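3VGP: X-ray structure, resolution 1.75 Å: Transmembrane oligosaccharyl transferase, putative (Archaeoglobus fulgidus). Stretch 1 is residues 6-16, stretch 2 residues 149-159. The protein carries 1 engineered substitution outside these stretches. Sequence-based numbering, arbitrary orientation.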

# COMPACT_ATOMS: atom_id res chain seq x y z
N GLU A 6 -6.84 2.33 -15.66
CA GLU A 6 -6.09 1.41 -16.50
C GLU A 6 -4.71 1.14 -15.91
O GLU A 6 -4.21 0.02 -15.97
CB GLU A 6 -5.95 1.99 -17.91
CG GLU A 6 -6.47 1.05 -18.99
CD GLU A 6 -7.80 0.42 -18.61
OE1 GLU A 6 -8.73 1.15 -18.22
OE2 GLU A 6 -7.91 -0.83 -18.71
N ASP A 7 -4.10 2.17 -15.34
CA ASP A 7 -2.78 2.01 -14.74
C ASP A 7 -2.85 1.03 -13.57
O ASP A 7 -1.94 0.21 -13.39
CB ASP A 7 -2.23 3.34 -14.24
CG ASP A 7 -1.90 4.30 -15.36
OD1 ASP A 7 -1.39 3.83 -16.40
OD2 ASP A 7 -2.12 5.51 -15.20
N TRP A 8 -3.92 1.11 -12.79
CA TRP A 8 -4.06 0.21 -11.65
C TRP A 8 -4.28 -1.22 -12.13
O TRP A 8 -3.68 -2.15 -11.60
CB TRP A 8 -5.23 0.64 -10.76
CG TRP A 8 -4.82 1.55 -9.65
CD1 TRP A 8 -5.04 2.89 -9.55
CD2 TRP A 8 -4.08 1.18 -8.47
NE1 TRP A 8 -4.50 3.38 -8.39
CE2 TRP A 8 -3.90 2.35 -7.71
CE3 TRP A 8 -3.56 -0.03 -7.99
CZ2 TRP A 8 -3.22 2.35 -6.49
CZ3 TRP A 8 -2.88 -0.03 -6.78
CH2 TRP A 8 -2.72 1.15 -6.04
N LYS A 9 -5.14 -1.39 -13.14
CA LYS A 9 -5.41 -2.72 -13.67
C LYS A 9 -4.13 -3.33 -14.23
O LYS A 9 -3.88 -4.52 -14.05
CB LYS A 9 -6.50 -2.66 -14.75
CG LYS A 9 -7.88 -2.35 -14.19
CD LYS A 9 -8.94 -2.34 -15.29
CE LYS A 9 -10.33 -2.10 -14.73
NZ LYS A 9 -11.37 -2.06 -15.80
N GLU A 10 -3.34 -2.51 -14.92
CA GLU A 10 -2.07 -2.94 -15.50
C GLU A 10 -1.08 -3.34 -14.41
O GLU A 10 -0.40 -4.36 -14.52
CB GLU A 10 -1.44 -1.81 -16.31
CG GLU A 10 -1.73 -1.83 -17.80
CD GLU A 10 -0.96 -0.74 -18.53
OE1 GLU A 10 -1.37 0.44 -18.45
OE2 GLU A 10 0.06 -1.07 -19.18
N ALA A 11 -0.99 -2.52 -13.37
CA ALA A 11 -0.09 -2.79 -12.27
C ALA A 11 -0.48 -4.11 -11.60
O ALA A 11 0.38 -4.95 -11.32
CB ALA A 11 -0.14 -1.65 -11.25
N LEU A 12 -1.77 -4.29 -11.36
CA LEU A 12 -2.25 -5.51 -10.73
C LEU A 12 -1.97 -6.73 -11.60
O LEU A 12 -1.70 -7.81 -11.08
CB LEU A 12 -3.75 -5.40 -10.43
CG LEU A 12 -4.09 -4.58 -9.18
CD1 LEU A 12 -5.57 -4.22 -9.17
CD2 LEU A 12 -3.72 -5.37 -7.93
N GLU A 13 -2.03 -6.55 -12.91
CA GLU A 13 -1.77 -7.65 -13.84
C GLU A 13 -0.29 -8.00 -13.87
O GLU A 13 0.09 -9.16 -14.01
CB GLU A 13 -2.25 -7.28 -15.25
CG GLU A 13 -2.01 -8.36 -16.30
CD GLU A 13 -2.52 -9.72 -15.86
OE1 GLU A 13 -3.68 -9.81 -15.40
OE2 GLU A 13 -1.76 -10.71 -15.97
N TRP A 14 0.56 -6.98 -13.76
CA TRP A 14 2.01 -7.20 -13.76
C TRP A 14 2.40 -7.98 -12.51
O TRP A 14 3.25 -8.87 -12.56
CB TRP A 14 2.75 -5.86 -13.76
CG TRP A 14 4.24 -6.00 -13.80
CD1 TRP A 14 5.03 -6.08 -14.91
CD2 TRP A 14 5.12 -6.09 -12.67
NE1 TRP A 14 6.35 -6.23 -14.54
CE2 TRP A 14 6.43 -6.23 -13.17
CE3 TRP A 14 4.92 -6.06 -11.28
CZ2 TRP A 14 7.55 -6.35 -12.33
CZ3 TRP A 14 6.03 -6.18 -10.45
CH2 TRP A 14 7.33 -6.32 -10.98
N MSE A 15 1.77 -7.65 -11.38
CA MSE A 15 2.07 -8.33 -10.13
C MSE A 15 1.52 -9.75 -10.12
O MSE A 15 2.17 -10.67 -9.62
CB MSE A 15 1.52 -7.55 -8.94
CG MSE A 15 2.20 -6.21 -8.74
SE MSE A 15 1.60 -5.31 -7.16
CE MSE A 15 -0.08 -4.65 -7.83
N ARG A 16 0.32 -9.93 -10.66
CA ARG A 16 -0.28 -11.26 -10.71
C ARG A 16 0.64 -12.17 -11.52
O ARG A 16 0.91 -13.31 -11.13
CB ARG A 16 -1.66 -11.20 -11.34
N LEU A 149 11.88 0.44 -5.54
CA LEU A 149 10.93 0.72 -6.60
C LEU A 149 11.29 -0.18 -7.78
O LEU A 149 12.43 -0.14 -8.27
CB LEU A 149 11.03 2.19 -7.04
CG LEU A 149 10.12 2.60 -8.20
CD1 LEU A 149 8.65 2.46 -7.81
CD2 LEU A 149 10.43 4.04 -8.60
N VAL A 150 10.35 -1.00 -8.22
CA VAL A 150 10.61 -1.92 -9.33
C VAL A 150 9.76 -1.73 -10.58
O VAL A 150 10.11 -2.24 -11.64
CB VAL A 150 10.46 -3.40 -8.88
CG1 VAL A 150 11.54 -3.73 -7.86
CG2 VAL A 150 9.08 -3.64 -8.30
N LYS A 151 8.64 -1.01 -10.47
CA LYS A 151 7.79 -0.81 -11.63
C LYS A 151 6.88 0.38 -11.45
O LYS A 151 6.52 0.73 -10.32
CB LYS A 151 6.95 -2.08 -11.89
CG LYS A 151 6.62 -2.34 -13.35
CD LYS A 151 7.85 -2.76 -14.14
CE LYS A 151 7.51 -2.94 -15.61
NZ LYS A 151 8.68 -3.41 -16.41
N GLU A 152 6.51 1.01 -12.56
CA GLU A 152 5.63 2.17 -12.53
C GLU A 152 4.67 2.14 -13.72
O GLU A 152 5.06 1.80 -14.83
CB GLU A 152 6.44 3.46 -12.58
CG GLU A 152 7.15 3.82 -11.30
CD GLU A 152 7.80 5.18 -11.36
OE1 GLU A 152 8.76 5.34 -12.15
OE2 GLU A 152 7.36 6.09 -10.64
N PHE A 153 3.42 2.49 -13.45
CA PHE A 153 2.38 2.53 -14.48
C PHE A 153 1.66 3.84 -14.23
O PHE A 153 0.76 3.91 -13.40
CB PHE A 153 1.43 1.35 -14.31
CG PHE A 153 2.07 0.01 -14.57
CD1 PHE A 153 2.20 -0.47 -15.87
CD2 PHE A 153 2.57 -0.75 -13.52
CE1 PHE A 153 2.82 -1.70 -16.12
CE2 PHE A 153 3.19 -1.98 -13.76
CZ PHE A 153 3.31 -2.45 -15.07
N GLY A 154 2.06 4.89 -14.94
CA GLY A 154 1.46 6.19 -14.72
C GLY A 154 2.04 6.65 -13.40
O GLY A 154 3.26 6.70 -13.25
N ASP A 155 1.19 6.97 -12.43
CA ASP A 155 1.69 7.39 -11.12
C ASP A 155 1.55 6.27 -10.10
O ASP A 155 1.78 6.47 -8.91
CB ASP A 155 0.98 8.65 -10.63
CG ASP A 155 -0.53 8.49 -10.58
OD1 ASP A 155 -1.15 8.52 -11.66
OD2 ASP A 155 -1.08 8.34 -9.48
N VAL A 156 1.17 5.09 -10.58
CA VAL A 156 1.04 3.93 -9.71
C VAL A 156 2.46 3.35 -9.60
O VAL A 156 3.05 2.97 -10.61
CB VAL A 156 0.10 2.86 -10.31
CG1 VAL A 156 -0.03 1.68 -9.35
CG2 VAL A 156 -1.26 3.46 -10.58
N LYS A 157 2.99 3.30 -8.39
CA LYS A 157 4.34 2.79 -8.17
C LYS A 157 4.33 1.47 -7.42
O LYS A 157 3.65 1.34 -6.40
CB LYS A 157 5.18 3.82 -7.40
CG LYS A 157 5.30 5.16 -8.09
CD LYS A 157 6.21 6.11 -7.33
CE LYS A 157 6.26 7.48 -8.01
NZ LYS A 157 7.19 8.42 -7.34
N ILE A 158 5.09 0.50 -7.92
CA ILE A 158 5.18 -0.81 -7.28
C ILE A 158 6.54 -0.97 -6.63
O ILE A 158 7.58 -0.85 -7.29
CB ILE A 158 4.98 -1.95 -8.31
CG1 ILE A 158 3.58 -1.85 -8.94
CG2 ILE A 158 5.12 -3.31 -7.63
CD1 ILE A 158 3.31 -2.88 -10.01
N PHE A 159 6.54 -1.21 -5.32
CA PHE A 159 7.76 -1.39 -4.55
C PHE A 159 7.86 -2.84 -4.11
O PHE A 159 6.87 -3.44 -3.72
CB PHE A 159 7.73 -0.49 -3.31
CG PHE A 159 7.71 0.98 -3.62
CD1 PHE A 159 8.90 1.69 -3.72
CD2 PHE A 159 6.51 1.64 -3.81
CE1 PHE A 159 8.89 3.05 -4.01
CE2 PHE A 159 6.48 3.00 -4.10
CZ PHE A 159 7.68 3.71 -4.20
O HOH W 1 -1.78 6.40 -12.79
O HOH W 2 9.18 -6.15 -16.02

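No direct hydrogen bond joins the helix to the hairpin; the polar links run through two waters. Water 1 donates to D7 OD2 at 2.6 Å and to D155 OD1 at 2.5 Å, so it bridges the two carboxylates. Water 2 accepts from W14 NE1 at 3.2 Å and from K151 NZ at 2.8 Å.

Residues 6-16 form one helix. Residues 149-153 and 156-159 are two strands joined by a type II' turn from F153 to V156. F153 N donates to V156 O at 2.9 Å, and V156 N donates to F153 O at 3.1 Å. The helix runs nearly antiparallel to the first strand, at 153°, and nearly parallel to the second, at 19°. The backbones come closest at D7 and F153, with CA atoms 5.2 Å apart.

G154 sits at the turn with a positive phi of 74°, which favours glycine. An ideal CB here would lie 2.2 Å from D7 OD2, a clash.

The rest of the contact is largely apolar. A11 has a small side chain that meets three hairpin residues: its CB lies 3.6 Å from F153 CD2, 3.8 Å from V156 CG1 and 3.9 Å from I158 CD1. The F153 ring lies against the helix backbone, with E10 O and A11 N over one face. Its CZ is 3.7 Å from W14 CB.

Both tryptophans take part in CH-pi contacts. V156 CG2 lies 3.9 Å from the centroid of the W8 five-membered ring, almost on the ring normal. K151 CG covers a face of the W14 five-membered ring, 4.0 Å from its centroid. The lysine thus packs its aliphatic chain on the indole while its amine reaches water 2. I158 CD1 also meets W14 CE3 at 3.8 Å and CG of selenomethionine M15 at 3.7 Å.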